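Local coordinates for protein 4-dehydrase (Streptomyces venezuelae, PDB 2PO3) that probably acts as a pyridoxal phosphate-dependent aminotransferase on a TDP-linked sugar in the biosynthesis of desosamine, at residues Ser6-Phe11 with Arg387-Arg392; Gly51-Glu56 with Met244-Ala249; Ala201-Glu206 with Leu253-Ala258. One frame throughout, in Å; residues are numbered along the deposited sequence.

Interaction 1: Ser6-Phe11 with Arg387-Arg392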
# COMPACT_ATOMS: atom_id res chain seq x y z
N SER A 6 31.36 -34.46 -5.04
CA SER A 6 31.95 -33.73 -6.14
C SER A 6 31.03 -33.53 -7.31
O SER A 6 31.20 -32.61 -8.11
CB SER A 6 33.31 -34.27 -6.51
OG SER A 6 33.72 -35.09 -5.43
N ASP A 7 30.02 -34.39 -7.40
CA ASP A 7 29.09 -34.20 -8.47
C ASP A 7 28.21 -33.02 -8.09
O ASP A 7 27.41 -32.55 -8.92
CB ASP A 7 28.23 -35.44 -8.74
CG ASP A 7 29.09 -36.67 -8.77
OD1 ASP A 7 30.30 -36.63 -8.88
OD2 ASP A 7 28.39 -37.77 -8.62
N LEU A 8 28.40 -32.57 -6.83
CA LEU A 8 27.67 -31.44 -6.28
C LEU A 8 28.12 -30.18 -6.96
O LEU A 8 29.30 -29.84 -6.91
CB LEU A 8 27.81 -31.20 -4.76
CG LEU A 8 27.22 -32.28 -3.86
CD1 LEU A 8 27.38 -31.90 -2.40
CD2 LEU A 8 25.75 -32.55 -4.14
N ALA A 9 27.15 -29.50 -7.58
CA ALA A 9 27.37 -28.25 -8.27
C ALA A 9 28.01 -27.30 -7.29
O ALA A 9 28.77 -26.38 -7.63
CB ALA A 9 26.04 -27.68 -8.76
N PHE A 10 27.66 -27.54 -6.03
CA PHE A 10 28.19 -26.72 -4.97
C PHE A 10 29.71 -26.87 -4.92
O PHE A 10 30.45 -25.93 -4.64
CB PHE A 10 27.54 -27.13 -3.65
CG PHE A 10 28.05 -26.31 -2.52
CD1 PHE A 10 27.54 -25.03 -2.24
CD2 PHE A 10 29.08 -26.80 -1.72
CE1 PHE A 10 28.02 -24.27 -1.18
CE2 PHE A 10 29.59 -26.03 -0.66
CZ PHE A 10 29.05 -24.77 -0.38
N PHE A 11 30.15 -28.09 -5.20
CA PHE A 11 31.55 -28.44 -5.19
C PHE A 11 32.18 -28.29 -6.56
O PHE A 11 33.29 -28.76 -6.80
CB PHE A 11 31.75 -29.82 -4.61
CG PHE A 11 31.57 -29.70 -3.11
CD1 PHE A 11 30.58 -30.43 -2.45
CD2 PHE A 11 32.38 -28.83 -2.37
CE1 PHE A 11 30.41 -30.32 -1.06
CE2 PHE A 11 32.22 -28.71 -0.99
CZ PHE A 11 31.23 -29.46 -0.33
N ARG A 387 28.98 -34.09 7.93
CA ARG A 387 30.31 -34.04 8.52
C ARG A 387 31.40 -33.92 7.44
O ARG A 387 32.29 -33.06 7.49
CB ARG A 387 30.53 -35.27 9.42
CG ARG A 387 29.81 -35.15 10.76
CD ARG A 387 29.78 -36.41 11.65
NE ARG A 387 28.51 -36.55 12.38
CZ ARG A 387 28.15 -35.81 13.45
NH1 ARG A 387 28.94 -34.86 13.96
NH2 ARG A 387 26.97 -36.03 14.03
N GLU A 388 31.32 -34.79 6.43
CA GLU A 388 32.30 -34.73 5.37
C GLU A 388 32.06 -33.51 4.47
O GLU A 388 32.99 -32.86 4.00
CB GLU A 388 32.34 -36.08 4.63
CG GLU A 388 33.15 -36.10 3.31
CD GLU A 388 32.86 -37.31 2.47
OE1 GLU A 388 32.49 -38.37 2.94
OE2 GLU A 388 33.09 -37.13 1.20
N LEU A 389 30.79 -33.20 4.26
CA LEU A 389 30.40 -32.07 3.44
C LEU A 389 30.85 -30.77 4.08
O LEU A 389 31.38 -29.86 3.44
CB LEU A 389 28.88 -32.09 3.28
CG LEU A 389 28.40 -31.54 1.95
CD1 LEU A 389 26.88 -31.61 1.88
CD2 LEU A 389 28.90 -30.11 1.81
N THR A 390 30.64 -30.69 5.38
CA THR A 390 31.08 -29.51 6.10
C THR A 390 32.63 -29.45 6.00
O THR A 390 33.24 -28.44 5.65
CB THR A 390 30.61 -29.60 7.57
OG1 THR A 390 29.20 -29.55 7.73
CG2 THR A 390 31.30 -28.60 8.49
N ALA A 391 33.28 -30.57 6.28
CA ALA A 391 34.73 -30.68 6.25
C ALA A 391 35.31 -30.20 4.95
O ALA A 391 36.19 -29.35 4.93
CB ALA A 391 35.19 -32.09 6.61
N ARG A 392 34.80 -30.77 3.89
CA ARG A 392 35.24 -30.42 2.55
C ARG A 392 34.96 -28.94 2.26
O ARG A 392 35.68 -28.23 1.55
CB ARG A 392 34.53 -31.32 1.54
CG ARG A 392 34.59 -30.81 0.12
CD ARG A 392 34.62 -31.95 -0.88
NE ARG A 392 34.78 -31.56 -2.29
CZ ARG A 392 34.44 -32.38 -3.29
NH1 ARG A 392 33.94 -33.60 -3.06
NH2 ARG A 392 34.59 -31.97 -4.55
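R392 lays its side chain over one face of the F11 ring while its guanidinium reaches on to the hydroxyl of S6, a textbook combination of arginine-aromatic stacking and hydrogen bonding. The stacking comes first. The guanidinium and the ring are 4.4 Å apart at their centres, with planes 28° apart, and the cation-pi contact of R392 CZ is off-centre. The aliphatic part of the same side chain adds a CH-pi contact, R392 CD standing over the ring face 4.1 Å from the F11 centroid. R392 CG lies anti to the backbone N (chi1 164°), which sets CG against the ring, 3.4 Å from F11 CE2. On the opposite face, F10 CD2 sits over the ring centre, so F11 is layered between its own neighbour and the arginine.

The polar part rests on a short bond: R392 NH1 donates to S6 OG at 2.8 Å, nearly in the guanidinium plane. Held by the ring over one face and by S6 at the edge, the guanidinium is probably restrained in its rotation.

Apolar packing completes the contact. L389 CD2 presses close to the rim of F11, 3.2 Å from F11 CZ, and L389 CD1 meets L8 CD1 more loosely, at 4.3 Å.

The whole joins the N-terminal loop to the last helix, 369-394. L5 adds to the cover of R392, and F10 turns to the ring of H393 and to L314, E317 and A321 of helix 312-321, so that F10 touches both helices.

Interaction 2: Gly51-Glu56 with Met244-Ala249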
# COMPACT_ATOMS: atom_id res chain seq x y z
N GLY A 51 -14.72 -0.79 -4.88
CA GLY A 51 -15.58 -1.31 -5.94
C GLY A 51 -16.18 -2.71 -5.62
O GLY A 51 -15.94 -3.33 -4.57
N PRO A 52 -16.99 -3.25 -6.54
CA PRO A 52 -17.65 -4.56 -6.38
C PRO A 52 -16.77 -5.80 -6.19
O PRO A 52 -17.21 -6.77 -5.56
CB PRO A 52 -18.51 -4.74 -7.64
CG PRO A 52 -18.14 -3.63 -8.61
CD PRO A 52 -17.35 -2.59 -7.83
N LEU A 53 -15.55 -5.82 -6.75
CA LEU A 53 -14.68 -7.00 -6.60
C LEU A 53 -14.16 -7.05 -5.16
O LEU A 53 -14.23 -8.06 -4.47
CB LEU A 53 -13.56 -6.98 -7.64
CG LEU A 53 -14.18 -7.16 -9.03
CD1 LEU A 53 -13.12 -7.10 -10.13
CD2 LEU A 53 -14.95 -8.49 -9.10
N VAL A 54 -13.69 -5.90 -4.68
CA VAL A 54 -13.21 -5.85 -3.34
C VAL A 54 -14.28 -6.30 -2.38
O VAL A 54 -14.04 -7.10 -1.49
CB VAL A 54 -12.76 -4.43 -3.00
CG1 VAL A 54 -12.55 -4.29 -1.50
CG2 VAL A 54 -11.48 -4.10 -3.76
N ARG A 55 -15.47 -5.77 -2.55
CA ARG A 55 -16.56 -6.14 -1.67
C ARG A 55 -16.81 -7.62 -1.68
O ARG A 55 -17.04 -8.20 -0.65
CB ARG A 55 -17.87 -5.40 -1.96
CG ARG A 55 -17.76 -3.93 -1.60
CD ARG A 55 -17.12 -3.77 -0.22
NE ARG A 55 -17.52 -2.53 0.41
CZ ARG A 55 -16.68 -1.58 0.79
NH1 ARG A 55 -15.36 -1.71 0.64
NH2 ARG A 55 -17.20 -0.48 1.34
N GLU A 56 -16.77 -8.21 -2.86
CA GLU A 56 -16.98 -9.65 -2.96
C GLU A 56 -15.90 -10.42 -2.19
O GLU A 56 -16.15 -11.33 -1.38
CB GLU A 56 -17.04 -10.11 -4.42
CG GLU A 56 -17.61 -11.53 -4.58
CD GLU A 56 -17.41 -12.08 -5.97
OE1 GLU A 56 -17.42 -11.36 -6.96
OE2 GLU A 56 -17.18 -13.38 -6.00
N MET A 244 -7.42 -1.44 -1.57
CA MET A 244 -7.19 -2.54 -2.50
C MET A 244 -7.96 -2.18 -3.78
O MET A 244 -9.15 -1.84 -3.73
CB MET A 244 -7.61 -3.93 -1.98
CG MET A 244 -7.37 -5.03 -3.02
SD MET A 244 -8.10 -6.64 -2.58
CE MET A 244 -6.81 -7.34 -1.50
N SER A 245 -7.27 -2.22 -4.92
CA SER A 245 -7.84 -1.91 -6.20
C SER A 245 -8.63 -3.08 -6.73
O SER A 245 -8.45 -4.23 -6.32
CB SER A 245 -6.78 -1.54 -7.23
OG SER A 245 -6.23 -2.74 -7.73
N GLU A 246 -9.52 -2.77 -7.67
CA GLU A 246 -10.35 -3.79 -8.23
C GLU A 246 -9.58 -4.90 -8.90
O GLU A 246 -10.03 -6.06 -8.95
CB GLU A 246 -11.35 -3.16 -9.21
CG GLU A 246 -12.45 -2.37 -8.49
CD GLU A 246 -13.29 -3.26 -7.63
OE1 GLU A 246 -14.28 -3.86 -8.01
OE2 GLU A 246 -12.86 -3.32 -6.40
N ALA A 247 -8.42 -4.55 -9.43
CA ALA A 247 -7.57 -5.51 -10.12
C ALA A 247 -6.97 -6.59 -9.22
O ALA A 247 -6.89 -7.80 -9.54
CB ALA A 247 -6.55 -4.74 -10.91
N ALA A 248 -6.55 -6.13 -8.05
CA ALA A 248 -5.99 -7.01 -7.04
C ALA A 248 -7.10 -7.89 -6.56
O ALA A 248 -6.89 -9.08 -6.33
CB ALA A 248 -5.50 -6.22 -5.83
N ALA A 249 -8.28 -7.29 -6.37
CA ALA A 249 -9.43 -8.10 -5.91
C ALA A 249 -9.78 -9.17 -6.98
O ALA A 249 -10.15 -10.30 -6.70
CB ALA A 249 -10.61 -7.21 -5.52
O HOH W 1 -11.84 -1.39 -5.08
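E246 meets L53 and V54 in the first turn of helix 52-65, and together they illustrate how a carboxylate can settle on a helix N terminus. From CB, which leaves the backbone pointing past the other helix rather than at it, the chain places CG anti to the carbonyl carbon (chi1 -73°), where E246 CG passes G51 CA at 4.2 Å. A bend at chi2 (-63°) then brings CD over G51. E246 CD comes within 3.5 Å of G51 CA, a closeness that the absence of a side chain on this N-cap glycine permits. At the tip the two oxygens divide the work. E246 OE1 accepts from L53 N at 2.7 Å through its syn lone pair, in a nearly straight bond. E246 OE2 takes V54 N at 3.2 Å, also on the syn side but 21° out of the carboxylate plane, and receives a second, short bond of 2.6 Å from a water. That water accepts from G51 N and donates to M244 O, so it ties the glycine amide to both the carboxylate and the backbone before helix 246-276. The buried charge thus has several partners, and the helix end would probably stabilise it further.

Beside this polar core, A249 CB fits against the helix, 3.6 Å from L53 CB and 3.7 Å from V54 CG2. The methyl V54 CG2 also lies 3.2 Å from M244 O.

Backbone bonds of E246 with L47 link the site to a loop that lines a pocket for the bound TDP-sugar aldimine. Helix 31-44 packs on L53 and E246 through A41, strand 69-73 offers A72 to V54 and M244, and F205 of the second subunit packs on S245 and A247.

Interaction 3: Ala201-Glu206 with Leu253-Ala258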
# COMPACT_ATOMS: atom_id res chain seq x y z
N ALA A 201 -0.65 -18.87 -0.25
CA ALA A 201 -1.49 -19.92 -0.82
C ALA A 201 -2.54 -19.27 -1.71
O ALA A 201 -2.92 -19.74 -2.79
CB ALA A 201 -2.12 -20.78 0.28
N VAL A 202 -3.00 -18.13 -1.21
CA VAL A 202 -3.96 -17.33 -1.92
C VAL A 202 -3.31 -15.97 -2.15
O VAL A 202 -2.87 -15.33 -1.20
CB VAL A 202 -5.23 -17.16 -1.11
CG1 VAL A 202 -6.12 -16.08 -1.76
CG2 VAL A 202 -5.94 -18.51 -1.17
N ASN A 203 -3.23 -15.54 -3.38
CA ASN A 203 -2.63 -14.23 -3.61
C ASN A 203 -3.49 -13.28 -4.45
O ASN A 203 -4.29 -13.74 -5.28
CB ASN A 203 -1.23 -14.35 -4.23
CG ASN A 203 -1.23 -14.35 -5.76
OD1 ASN A 203 -1.23 -13.31 -6.43
ND2 ASN A 203 -1.17 -15.52 -6.35
N ALA A 204 -3.28 -11.96 -4.26
CA ALA A 204 -3.96 -10.92 -5.03
C ALA A 204 -2.89 -9.96 -5.59
O ALA A 204 -3.06 -8.76 -5.71
CB ALA A 204 -4.95 -10.18 -4.15
N PHE A 205 -1.74 -10.54 -5.92
CA PHE A 205 -0.54 -9.85 -6.41
C PHE A 205 0.12 -9.34 -5.13
O PHE A 205 1.14 -9.85 -4.69
CB PHE A 205 -0.70 -8.75 -7.49
CG PHE A 205 -1.46 -9.16 -8.74
CD1 PHE A 205 -2.78 -8.75 -8.94
CD2 PHE A 205 -0.88 -9.96 -9.73
CE1 PHE A 205 -3.48 -9.12 -10.09
CE2 PHE A 205 -1.56 -10.35 -10.88
CZ PHE A 205 -2.88 -9.93 -11.06
N GLU A 206 -0.57 -8.37 -4.52
CA GLU A 206 -0.20 -7.74 -3.27
C GLU A 206 -1.49 -7.43 -2.58
O GLU A 206 -2.40 -6.85 -3.19
CB GLU A 206 0.55 -6.40 -3.47
CG GLU A 206 2.07 -6.48 -3.77
CD GLU A 206 2.96 -6.67 -2.56
OE1 GLU A 206 2.62 -6.51 -1.39
OE2 GLU A 206 4.17 -7.06 -2.91
N LEU A 253 -9.93 -13.05 -5.89
CA LEU A 253 -11.10 -13.94 -5.99
C LEU A 253 -10.84 -15.21 -6.79
O LEU A 253 -11.38 -16.24 -6.47
CB LEU A 253 -12.27 -13.22 -6.68
CG LEU A 253 -12.78 -12.09 -5.83
CD1 LEU A 253 -13.55 -11.08 -6.67
CD2 LEU A 253 -13.62 -12.68 -4.70
N THR A 254 -10.03 -15.07 -7.84
CA THR A 254 -9.66 -16.14 -8.75
C THR A 254 -8.71 -17.09 -8.06
O THR A 254 -8.60 -18.28 -8.40
CB THR A 254 -8.99 -15.54 -10.00
OG1 THR A 254 -9.77 -14.51 -10.57
CG2 THR A 254 -8.62 -16.60 -11.02
N SER A 255 -8.03 -16.54 -7.08
CA SER A 255 -7.07 -17.30 -6.32
C SER A 255 -7.79 -18.07 -5.22
O SER A 255 -7.49 -19.23 -4.89
CB SER A 255 -5.99 -16.37 -5.80
OG SER A 255 -5.01 -17.08 -5.07
N LEU A 256 -8.79 -17.43 -4.66
CA LEU A 256 -9.59 -18.05 -3.64
C LEU A 256 -10.28 -19.25 -4.28
O LEU A 256 -10.55 -20.25 -3.65
CB LEU A 256 -10.72 -17.12 -3.16
CG LEU A 256 -10.36 -16.10 -2.09
CD1 LEU A 256 -11.63 -15.27 -1.87
CD2 LEU A 256 -9.95 -16.80 -0.79
N ASP A 257 -10.58 -19.12 -5.55
CA ASP A 257 -11.25 -20.15 -6.30
C ASP A 257 -10.42 -21.41 -6.38
O ASP A 257 -10.97 -22.50 -6.38
CB ASP A 257 -11.63 -19.69 -7.75
CG ASP A 257 -12.77 -18.67 -7.88
OD1 ASP A 257 -13.56 -18.42 -6.98
OD2 ASP A 257 -12.84 -18.08 -9.08
N ALA A 258 -9.10 -21.24 -6.47
CA ALA A 258 -8.17 -22.37 -6.58
C ALA A 258 -7.72 -22.96 -5.25
O ALA A 258 -7.05 -24.01 -5.20
CB ALA A 258 -6.93 -21.91 -7.36
O HOH W 2 -5.23 -20.59 -4.01
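N203 N donates to S255 OG at 2.9 Å, with an N-H...O angle of 151°, and this bond fastens a loop to the flank of helix 246-276. The loop, which follows directly on K200, the predicted pyridoxal phosphate lysine that is not linked to the cofactor here, contains an Asx turn at N203: N203 OD1 accepts from F205 N, two residues on, at 2.9 Å and on a lone pair. One residue therefore works in two directions, its side chain folding the loop and its backbone N-H fixing the loop to the helix.

S255 points toward the loop, and with OG anti to the backbone N (chi1 -179°) its hydroxyl lies beside the V202-N203 peptide, close to its plane and 3.3 Å from V202 CA, while S255 CB rests 3.2 Å from N203 O. An alanine here would keep that CB contact but would probably leave N203 N without its acceptor and the start of the Asx turn less firmly tied to the helix. A water makes a second bridge, donating 2.7 Å to A201 O and 2.8 Å to S255 O, so two backbone sites of the loop are held by one serine.

The turn leads into strand 208-212 of the central sheet, and E206 forms a salt bridge with K243 of the second subunit. F259 and M251 of the same helix pack on the loop, and L64 of helix 52-65 packs on L256. At the apolar end of the contact, V202 CG1 meets L256 CD2 at 4.0 Å.

How the interactions relate
From the N terminus, residues 6-11 wait for 387-392, so interaction 1 closes a loop around nearly the whole chain and encloses the other two. Next come 51-56, then 201-206; interaction 2 closes at 244-249 and interaction 3 at 253-258, so the second loop opens before the first has closed and they cross. Both close on or just before helix 246-276, their centres about 12 Å apart, and they touch where A248 O meets A204 CB and L53 O meets L253 CD1. They tie helix 52-65 and the loop after K200 to that helix near the subunit interface, while interaction 1 joins the two ends of the modelled chain, its centre about 50 Å from that of interaction 2.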